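Local coordinates for protein 3-oxosteroid 1-dehydrogenase (Sterolibacterium denitrificans, PDB 7P18) that probably catalyses the FAD-dependent oxidation of 3-oxosteroids to 3-oxo-Delta(1)-steroids, passing the electrons to an acceptor, at residues A[15-20]-A[44-49]; A[36-41]-A[300-305]. One frame throughout, in Å; residues are numbered along the deposited sequence.

In the fold
Both interactions line one FAD site, at different places along the cofactor. Interaction 1 is buried. It joins the start of helix 17-28 to the short helix 44-47 at the pyrophosphate. Interaction 2 lies about 12 Å away, centre to centre, nearer the surface and at the adenosine end. It joins the loop after strand 33-36 to the start of helix 302-309. That loop leads on to helix 44-47, so both contacts draw on the same run of chain. They also touch: S15 OG probably hydrogen-bonds to E37 OE1, 2.7 Å away. Their chemistry differs. Interaction 1 uses backbone N-H groups, small hydroxyls and a water. Interaction 2 uses a lysine-aspartate salt bridge and carboxylates that bind adenine and ribose.

Interaction 1 of 2, residues A[15-20]-A[44-49]; sequences SGAGAM and GTSAVS. With FAD (flavin-adenine dinucleotide), chain C.
S46 turns OG anti to its carbonyl carbon and beside its own backbone N (chi1 -60°), which puts OG within bonding distance of A17 N, at the start of helix 17-28. A17 N donates to S46 OG over 3.1 Å, in a nearly straight bond of 176°. The CB of A17 packs against the same hydroxyl. S46 OG donates to FAD O1A at 2.6 Å. The ribityl hydroxyl FAD O4' and a water also donate to S46 OG, so three donors probably share its lone pairs. One small hydroxyl thus links the helix start to two parts of the cofactor. S46 N gives FAD O1A a second bond. A chi1 of -43° sets T45 OG1 beside T45 N, and both donate to FAD O2A, each at 2.8 Å. The water also accepts from G18 N and donates to FAD O1P at 2.8 Å. The glycines make room. A CB on G16 would clash with FAD O1P, and one on G44 with FAD O5B. G16 is the N-cap of helix 17-28. A glycine-rich turn and helix start beside a pyrophosphate are typical of the Rossmann-type dinucleotide-binding fold, here probably as a GxGxxA-type turn that includes G16 and A19.

Interaction 2 of 2, residues A[36-41]-A[300-305]; sequences VEKSDK and TGDTIR. With FAD (flavin-adenine dinucleotide), chain C.
K38, in the loop after strand 33-36 of the Rossmann-type parallel sheet, meets D302 at the adenosine end of the FAD site. D302 is in the first turn of helix 302-309. K38 NZ makes a salt bridge to D302 OD2 at 2.9 Å. It meets the syn side of that oxygen, 22° out of the carboxylate plane, and the two side chains cross at about a right angle. The lysine chain is extended and passes over the adenine, with K38 CB 3.4 Å from FAD C4A. K38 NZ has a further partner in the backbone O of H298. D302 OD2 takes a second bond, from the adenine amino group FAD N6A at 2.9 Å. One carboxylate oxygen therefore serves both the lysine and the base. R305 NH2 is salt-bridged to D302 OD1 through a long, weak hydrogen bond, so three charged groups form a network.

E37 holds the ribose. Its CG is anti to the backbone N, and a bend at chi2 (57°) brings the carboxylate to the sugar. FAD O3B donates to E37 OE1, and FAD O2B donates to E37 OE2 at 2.7 Å. An acidic residue just after the second strand of the Rossmann unit, here 33-36, bound to the ribose hydroxyls, is a familiar feature of this fold. S39 N bonds to E37 OE2 over 2.9 Å, on its anti side and tilted 30° from the carboxylate plane. An alanine here in place of E37 has no carboxylate, and both ribose hydroxyls and S39 N would probably be left without these acceptors. S39 also makes an ST turn: K41 N donates to S39 OG at 3.1 Å.

Interaction 1 of 2, residues A[15-20]-A[44-49]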
# COMPACT_ATOMS: atom_id res chain seq x y z
N SER A 15 -0.48 -8.10 13.31
CA SER A 15 0.76 -8.68 12.76
C SER A 15 1.04 -8.12 11.37
O SER A 15 1.63 -8.85 10.58
CB SER A 15 0.78 -10.20 12.77
OG SER A 15 -0.24 -10.70 11.93
N GLY A 16 0.76 -6.83 11.10
CA GLY A 16 1.34 -6.18 9.92
C GLY A 16 2.84 -5.97 10.11
O GLY A 16 3.37 -6.36 11.15
N ALA A 17 3.50 -5.37 9.15
CA ALA A 17 4.97 -5.20 9.17
C ALA A 17 5.35 -4.29 10.35
O ALA A 17 6.34 -4.59 11.06
CB ALA A 17 5.41 -4.64 7.84
N GLY A 18 4.63 -3.19 10.54
CA GLY A 18 4.91 -2.24 11.65
C GLY A 18 4.90 -2.97 12.99
O GLY A 18 5.85 -2.85 13.80
N ALA A 19 3.86 -3.77 13.22
CA ALA A 19 3.67 -4.54 14.47
C ALA A 19 4.81 -5.53 14.67
O ALA A 19 5.35 -5.57 15.78
CB ALA A 19 2.31 -5.21 14.47
N MET A 20 5.16 -6.31 13.65
CA MET A 20 6.18 -7.37 13.79
C MET A 20 7.57 -6.73 13.98
O MET A 20 8.38 -7.26 14.79
CB MET A 20 6.12 -8.33 12.60
CG MET A 20 4.80 -9.19 12.59
SD MET A 20 4.96 -10.67 11.49
CE MET A 20 4.72 -9.91 9.89
N GLY A 44 -1.18 -9.30 7.38
CA GLY A 44 -2.20 -8.28 7.04
C GLY A 44 -2.01 -7.69 5.65
O GLY A 44 -1.49 -8.40 4.77
N THR A 45 -2.41 -6.44 5.44
CA THR A 45 -2.27 -5.75 4.12
C THR A 45 -0.78 -5.72 3.76
O THR A 45 -0.45 -5.78 2.57
CB THR A 45 -2.85 -4.34 4.13
OG1 THR A 45 -4.11 -4.31 4.80
CG2 THR A 45 -2.97 -3.80 2.72
N SER A 46 0.08 -5.63 4.78
CA SER A 46 1.54 -5.52 4.57
C SER A 46 1.98 -6.69 3.67
O SER A 46 2.75 -6.48 2.70
CB SER A 46 2.23 -5.49 5.93
OG SER A 46 1.80 -4.39 6.73
N ALA A 47 1.48 -7.88 3.97
CA ALA A 47 1.88 -9.13 3.29
C ALA A 47 1.50 -9.11 1.80
O ALA A 47 2.21 -9.76 1.01
CB ALA A 47 1.28 -10.30 4.02
N VAL A 48 0.41 -8.43 1.43
CA VAL A 48 -0.11 -8.41 0.04
C VAL A 48 0.33 -7.14 -0.69
O VAL A 48 -0.15 -6.88 -1.79
CB VAL A 48 -1.64 -8.63 0.02
CG1 VAL A 48 -2.00 -9.96 0.66
CG2 VAL A 48 -2.43 -7.50 0.64
N SER A 49 1.27 -6.39 -0.10
CA SER A 49 1.71 -5.07 -0.59
C SER A 49 2.94 -5.22 -1.47
O SER A 49 3.42 -6.35 -1.63
CB SER A 49 1.99 -4.14 0.58
OG SER A 49 3.22 -4.45 1.18
PA FAD C . -1.89 -4.30 8.16
O1A FAD C . -0.67 -4.60 7.36
O2A FAD C . -3.17 -4.56 7.41
O5B FAD C . -1.81 -5.18 9.47
C5B FAD C . -2.88 -5.06 10.45
C4B FAD C . -3.10 -6.41 11.06
O4B FAD C . -3.90 -6.26 12.26
C3B FAD C . -3.85 -7.43 10.17
O3B FAD C . -3.16 -8.67 10.12
C2B FAD C . -5.22 -7.55 10.85
O2B FAD C . -5.87 -8.78 10.57
C1B FAD C . -4.87 -7.27 12.31
N9A FAD C . -6.00 -6.84 13.14
C8A FAD C . -7.09 -6.09 12.79
N7A FAD C . -7.97 -5.98 13.78
C5A FAD C . -7.39 -6.66 14.84
C6A FAD C . -7.81 -6.91 16.17
N6A FAD C . -8.99 -6.53 16.67
N1A FAD C . -6.98 -7.63 16.96
C2A FAD C . -5.82 -8.05 16.45
N3A FAD C . -5.35 -7.95 15.20
C4A FAD C . -6.19 -7.21 14.45
N1 FAD C . 2.22 0.75 1.12
C2 FAD C . 3.53 1.06 1.04
O2 FAD C . 4.02 1.94 1.78
N3 FAD C . 4.36 0.43 0.21
C4 FAD C . 3.90 -0.37 -0.82
O4 FAD C . 4.72 -1.00 -1.48
C4X FAD C . 2.52 -0.71 -0.81
N5 FAD C . 2.04 -1.51 -1.75
C5X FAD C . 0.72 -1.88 -1.66
C6 FAD C . 0.21 -2.81 -2.60
C7 FAD C . -1.08 -3.32 -2.48
C7M FAD C . -1.60 -4.34 -3.48
C8 FAD C . -1.86 -2.95 -1.38
C8M FAD C . -3.26 -3.52 -1.20
C9 FAD C . -1.40 -1.98 -0.50
C9A FAD C . -0.10 -1.47 -0.59
N10 FAD C . 0.40 -0.50 0.30
C10 FAD C . 1.74 -0.11 0.24
C1' FAD C . -0.38 -0.07 1.46
C2' FAD C . 0.04 -0.90 2.70
O2' FAD C . -0.03 -2.31 2.47
C3' FAD C . -0.77 -0.56 3.96
O3' FAD C . -1.02 0.85 4.05
C4' FAD C . -0.08 -1.08 5.20
O4' FAD C . 0.15 -2.47 5.01
C5' FAD C . -0.86 -0.86 6.48
O5' FAD C . -0.12 -1.52 7.52
P FAD C . -0.76 -1.71 8.96
O1P FAD C . 0.29 -2.43 9.69
O2P FAD C . -1.38 -0.49 9.48
O3P FAD C . -1.97 -2.77 8.68
O HOH W 1 2.82 -2.23 8.54

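Interaction 2 of 2, residues A[36-41]-A[300-305]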
# COMPACT_ATOMS: atom_id res chain seq x y z
N VAL A 36 -0.51 -10.42 19.15
CA VAL A 36 -1.86 -11.02 18.93
C VAL A 36 -2.40 -10.59 17.55
O VAL A 36 -2.37 -9.36 17.26
CB VAL A 36 -2.85 -10.68 20.07
CG1 VAL A 36 -2.36 -11.24 21.41
CG2 VAL A 36 -3.17 -9.21 20.18
N GLU A 37 -2.89 -11.56 16.77
CA GLU A 37 -3.44 -11.39 15.40
C GLU A 37 -4.89 -11.91 15.37
O GLU A 37 -5.12 -13.05 15.83
CB GLU A 37 -2.54 -12.11 14.39
CG GLU A 37 -3.17 -12.26 12.99
CD GLU A 37 -3.59 -10.99 12.31
OE1 GLU A 37 -2.81 -9.99 12.42
OE2 GLU A 37 -4.68 -10.98 11.67
N LYS A 38 -5.82 -11.07 14.90
CA LYS A 38 -7.28 -11.33 14.79
C LYS A 38 -7.50 -12.54 13.89
O LYS A 38 -8.30 -13.40 14.29
CB LYS A 38 -8.00 -10.08 14.28
CG LYS A 38 -9.45 -10.21 13.77
CD LYS A 38 -9.91 -8.80 13.45
CE LYS A 38 -11.24 -8.69 12.78
NZ LYS A 38 -11.70 -7.29 12.76
N SER A 39 -6.79 -12.64 12.76
CA SER A 39 -7.14 -13.54 11.65
C SER A 39 -6.34 -14.84 11.78
O SER A 39 -5.53 -14.97 12.71
CB SER A 39 -6.96 -12.88 10.30
OG SER A 39 -5.63 -13.00 9.85
N ASP A 40 -6.56 -15.74 10.83
CA ASP A 40 -5.92 -17.08 10.74
C ASP A 40 -4.55 -16.94 10.08
O ASP A 40 -3.85 -17.94 10.01
CB ASP A 40 -6.80 -18.05 9.93
CG ASP A 40 -7.16 -17.55 8.54
OD1 ASP A 40 -7.62 -16.38 8.40
OD2 ASP A 40 -6.97 -18.31 7.59
N LYS A 41 -4.18 -15.73 9.61
CA LYS A 41 -2.89 -15.52 8.89
C LYS A 41 -2.15 -14.32 9.52
O LYS A 41 -2.83 -13.42 10.01
CB LYS A 41 -3.11 -15.23 7.40
CG LYS A 41 -3.93 -16.25 6.61
CD LYS A 41 -3.21 -17.58 6.41
CE LYS A 41 -4.06 -18.63 5.72
NZ LYS A 41 -3.36 -19.94 5.72
N THR A 300 -11.15 -3.37 10.66
CA THR A 300 -12.53 -2.90 10.94
C THR A 300 -12.50 -1.86 12.07
O THR A 300 -13.54 -1.64 12.68
CB THR A 300 -13.43 -4.11 11.24
OG1 THR A 300 -12.89 -4.97 12.26
CG2 THR A 300 -13.63 -4.98 10.01
N GLY A 301 -11.34 -1.25 12.37
CA GLY A 301 -11.32 -0.08 13.28
C GLY A 301 -11.51 -0.49 14.74
O GLY A 301 -11.87 0.38 15.55
N ASP A 302 -11.21 -1.74 15.09
CA ASP A 302 -11.50 -2.32 16.43
C ASP A 302 -10.69 -1.58 17.52
O ASP A 302 -11.23 -1.34 18.60
CB ASP A 302 -11.16 -3.80 16.48
CG ASP A 302 -11.92 -4.69 15.49
OD1 ASP A 302 -12.96 -4.27 15.01
OD2 ASP A 302 -11.42 -5.79 15.23
N THR A 303 -9.44 -1.25 17.27
CA THR A 303 -8.57 -0.56 18.28
C THR A 303 -8.84 0.93 18.26
O THR A 303 -8.66 1.59 19.31
CB THR A 303 -7.09 -0.87 18.09
OG1 THR A 303 -6.66 -0.23 16.87
CG2 THR A 303 -6.80 -2.34 18.04
N ILE A 304 -9.26 1.49 17.12
CA ILE A 304 -9.58 2.92 17.01
C ILE A 304 -10.77 3.22 17.93
O ILE A 304 -10.70 4.16 18.76
CB ILE A 304 -9.83 3.33 15.53
CG1 ILE A 304 -8.52 3.25 14.73
CG2 ILE A 304 -10.43 4.71 15.47
CD1 ILE A 304 -8.67 3.42 13.22
N ARG A 305 -11.82 2.41 17.83
CA ARG A 305 -13.05 2.63 18.65
C ARG A 305 -12.69 2.52 20.15
O ARG A 305 -13.09 3.39 20.93
CB ARG A 305 -14.13 1.62 18.23
CG ARG A 305 -14.78 1.94 16.88
CD ARG A 305 -16.02 1.10 16.55
NE ARG A 305 -15.90 -0.31 16.96
CZ ARG A 305 -15.34 -1.29 16.24
NH1 ARG A 305 -14.83 -1.05 15.04
NH2 ARG A 305 -15.28 -2.51 16.73
PA FAD C . -1.89 -4.30 8.16
O1A FAD C . -0.67 -4.60 7.36
O2A FAD C . -3.17 -4.56 7.41
O5B FAD C . -1.81 -5.18 9.47
C5B FAD C . -2.88 -5.06 10.45
C4B FAD C . -3.10 -6.41 11.06
O4B FAD C . -3.90 -6.26 12.26
C3B FAD C . -3.85 -7.43 10.17
O3B FAD C . -3.16 -8.67 10.12
C2B FAD C . -5.22 -7.55 10.85
O2B FAD C . -5.87 -8.78 10.57
C1B FAD C . -4.87 -7.27 12.31
N9A FAD C . -6.00 -6.84 13.14
C8A FAD C . -7.09 -6.09 12.79
N7A FAD C . -7.97 -5.98 13.78
C5A FAD C . -7.39 -6.66 14.84
C6A FAD C . -7.81 -6.91 16.17
N6A FAD C . -8.99 -6.53 16.67
N1A FAD C . -6.98 -7.63 16.96
C2A FAD C . -5.82 -8.05 16.45
N3A FAD C . -5.35 -7.95 15.20
C4A FAD C . -6.19 -7.21 14.45
N1 FAD C . 2.22 0.75 1.12
C2 FAD C . 3.53 1.06 1.04
O2 FAD C . 4.02 1.94 1.78
N3 FAD C . 4.36 0.43 0.21
C4 FAD C . 3.90 -0.37 -0.82
O4 FAD C . 4.72 -1.00 -1.48
C4X FAD C . 2.52 -0.71 -0.81
N5 FAD C . 2.04 -1.51 -1.75
C5X FAD C . 0.72 -1.88 -1.66
C6 FAD C . 0.21 -2.81 -2.60
C7 FAD C . -1.08 -3.32 -2.48
C7M FAD C . -1.60 -4.34 -3.48
C8 FAD C . -1.86 -2.95 -1.38
C8M FAD C . -3.26 -3.52 -1.20
C9 FAD C . -1.40 -1.98 -0.50
C9A FAD C . -0.10 -1.47 -0.59
N10 FAD C . 0.40 -0.50 0.30
C10 FAD C . 1.74 -0.11 0.24
C1' FAD C . -0.38 -0.07 1.46
C2' FAD C . 0.04 -0.90 2.70
O2' FAD C . -0.03 -2.31 2.47
C3' FAD C . -0.77 -0.56 3.96
O3' FAD C . -1.02 0.85 4.05
C4' FAD C . -0.08 -1.08 5.20
O4' FAD C . 0.15 -2.47 5.01
C5' FAD C . -0.86 -0.86 6.48
O5' FAD C . -0.12 -1.52 7.52
P FAD C . -0.76 -1.71 8.96
O1P FAD C . 0.29 -2.43 9.69
O2P FAD C . -1.38 -0.49 9.48
O3P FAD C . -1.97 -2.77 8.68